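Local coordinates for protein putative fructose-bisphosphate aldolase (Coccidioides immitis, PDB 3PM6) that is a putative class II fructose-bisphosphate aldolase, a zinc-containing protein built on a TIM-barrel fold, at residues A[212-215]-A[216-220]. Residues are numbered along the deposited sequence; the frame is centred on the assembly and turned at random.
Sequences QRIN and EAVGE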
ATOM      1  N   GLN A 212      -6.618   5.726 -37.159  1.00 24.28           N
ATOM      2  CA  GLN A 212      -5.642   5.179 -38.146  1.00 24.95           C
ATOM      3  C   GLN A 212      -4.824   6.319 -38.771  1.00 24.52           C
ATOM      4  O   GLN A 212      -3.615   6.191 -38.886  1.00 24.74           O
ATOM      5  CB  GLN A 212      -6.281   4.206 -39.181  1.00 25.74           C
ATOM      6  CG  GLN A 212      -5.331   3.508 -40.275  1.00 29.43           C
ATOM      7  CD  GLN A 212      -4.007   2.785 -39.759  1.00 31.38           C
ATOM      8  OE1 GLN A 212      -2.909   3.192 -40.121  1.00 38.99           O
ATOM      9  NE2 GLN A 212      -4.128   1.732 -38.993  1.00 25.21           N
ATOM     10  N   ARG A 213      -5.470   7.445 -39.086  1.00 24.25           N
ATOM     11  CA  ARG A 213      -4.781   8.646 -39.614  1.00 25.46           C
ATOM     12  C   ARG A 213      -3.656   9.112 -38.685  1.00 24.40           C
ATOM     13  O   ARG A 213      -2.553   9.435 -39.141  1.00 24.93           O
ATOM     14  CB  ARG A 213      -5.773   9.812 -39.850  1.00 25.80           C
ATOM     15  CG  ARG A 213      -6.345   9.857 -41.238  1.00 30.30           C
ATOM     16  CD  ARG A 213      -7.415  10.906 -41.413  1.00 35.59           C
ATOM     17  NE  ARG A 213      -8.493  10.312 -42.193  1.00 42.83           N
ATOM     18  CZ  ARG A 213      -9.756  10.226 -41.792  1.00 44.44           C
ATOM     19  NH1 ARG A 213     -10.107  10.769 -40.629  1.00 44.38           N
ATOM     20  NH2 ARG A 213     -10.667   9.639 -42.576  1.00 43.82           N
ATOM     21  N   ILE A 214      -3.949   9.129 -37.389  1.00 23.04           N
ATOM     22  CA  ILE A 214      -2.943   9.385 -36.351  1.00 23.18           C
ATOM     23  C   ILE A 214      -1.829   8.350 -36.366  1.00 23.68           C
ATOM     24  O   ILE A 214      -0.644   8.687 -36.386  1.00 23.58           O
ATOM     25  CB  ILE A 214      -3.615   9.462 -34.956  1.00 23.19           C
ATOM     26  CG1 ILE A 214      -4.636  10.615 -34.934  1.00 21.49           C
ATOM     27  CG2 ILE A 214      -2.554   9.563 -33.810  1.00 20.80           C
ATOM     28  CD1 ILE A 214      -5.614  10.528 -33.828  1.00 22.31           C
ATOM     29  N   ASN A 215      -2.214   7.084 -36.387  1.00 25.25           N
ATOM     30  CA  ASN A 215      -1.267   6.004 -36.357  1.00 26.53           C
ATOM     31  C   ASN A 215      -0.338   6.087 -37.569  1.00 28.58           C
ATOM     32  O   ASN A 215       0.899   5.993 -37.456  1.00 28.24           O
ATOM     33  CB  ASN A 215      -2.035   4.703 -36.361  1.00 27.61           C
ATOM     34  CG  ASN A 215      -1.148   3.524 -36.235  1.00 27.38           C
ATOM     35  OD1 ASN A 215      -0.172   3.568 -35.512  1.00 28.88           O
ATOM     36  ND2 ASN A 215      -1.471   2.459 -36.942  1.00 29.20           N
ATOM     37  N   GLU A 216      -0.942   6.312 -38.730  1.00 29.74           N
ATOM     38  CA  GLU A 216      -0.196   6.402 -39.980  1.00 32.12           C
ATOM     39  C   GLU A 216       0.814   7.554 -39.922  1.00 32.14           C
ATOM     40  O   GLU A 216       1.938   7.419 -40.390  1.00 32.09           O
ATOM     41  CB  GLU A 216      -1.182   6.584 -41.131  1.00 32.46           C
ATOM     42  CG  GLU A 216      -0.588   6.404 -42.487  1.00 40.29           C
ATOM     43  CD  GLU A 216      -0.335   4.958 -42.799  1.00 46.22           C
ATOM     44  OE1 GLU A 216      -0.959   4.103 -42.131  1.00 50.26           O
ATOM     45  OE2 GLU A 216       0.494   4.682 -43.687  1.00 49.48           O
ATOM     46  N   ALA A 217       0.429   8.683 -39.320  1.00 31.82           N
ATOM     47  CA  ALA A 217       1.334   9.836 -39.294  1.00 32.12           C
ATOM     48  C   ALA A 217       2.464   9.676 -38.289  1.00 32.11           C
ATOM     49  O   ALA A 217       3.578  10.052 -38.575  1.00 32.81           O
ATOM     50  CB  ALA A 217       0.577  11.149 -39.055  1.00 31.52           C
ATOM     51  N   VAL A 218       2.193   9.123 -37.112  1.00 32.25           N
ATOM     52  CA  VAL A 218       3.223   9.124 -36.060  1.00 32.96           C
ATOM     53  C   VAL A 218       3.508   7.761 -35.445  1.00 33.81           C
ATOM     54  O   VAL A 218       4.455   7.619 -34.677  1.00 34.08           O
ATOM     55  CB  VAL A 218       2.882  10.091 -34.907  1.00 32.12           C
ATOM     56  CG1 VAL A 218       2.644  11.492 -35.427  1.00 32.78           C
ATOM     57  CG2 VAL A 218       1.680   9.588 -34.142  1.00 31.92           C
ATOM     58  N   GLY A 219       2.680   6.769 -35.776  1.00 34.32           N
ATOM     59  CA  GLY A 219       2.742   5.455 -35.167  1.00 34.56           C
ATOM     60  C   GLY A 219       4.109   4.818 -35.111  1.00 35.68           C
ATOM     61  O   GLY A 219       4.399   4.082 -34.178  1.00 35.85           O
ATOM     62  N   GLU A 220       4.955   5.093 -36.096  1.00 36.59           N
ATOM     63  CA  GLU A 220       6.295   4.501 -36.118  1.00 37.77           C
ATOM     64  C   GLU A 220       7.275   5.215 -35.176  1.00 37.14           C
ATOM     65  O   GLU A 220       8.349   4.688 -34.879  1.00 37.51           O
ATOM     66  CB  GLU A 220       6.832   4.441 -37.557  1.00 39.47           C
ATOM     67  CG  GLU A 220       5.863   3.725 -38.512  1.00 43.00           C
ATOM     68  CD  GLU A 220       6.461   3.401 -39.878  1.00 49.62           C
ATOM     69  OE1 GLU A 220       7.281   4.203 -40.404  1.00 52.13           O
ATOM     70  OE2 GLU A 220       6.084   2.338 -40.434  1.00 50.91           O
TER
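E216 N donates to Q212 O at 2.7 Å, the first of four i to i+4 alpha-helical hydrogen bonds that tie 212-215 to 216-220. The next two run from A217 N to R213 O and, over 3.0 Å, from V218 N to I214 O. The fourth, from G219 N to N215 O, is short at 2.6 Å but clearly bent, 137° at the hydrogen. Among the apolar side chains, the CG2 methyls of I214 and V218 approach to 4.2 Å, one turn apart on the buried side; with V218 chi1 at -55°, its CG2 sits between backbone N and carbonyl carbon and also lies 3.4 Å from I214 O. Both residues lie on helix 208-218, which links strands 187-188 and 223-226 in a beta-alpha-beta unit of the TIM barrel. Helix 174-181 packs alongside, S177 touching I214, V181 touching V218, and P174 and E178 meeting A217. Of the polar side chains, buried N215 has CG anti to its own N (chi1 -176°), which carries OD1 over G219, 3.5 Å from G219 CA; a weak hydrogen bond from R23 NH2 also engages that oxygen. The bent chains of Q212 and E216 come together one turn apart.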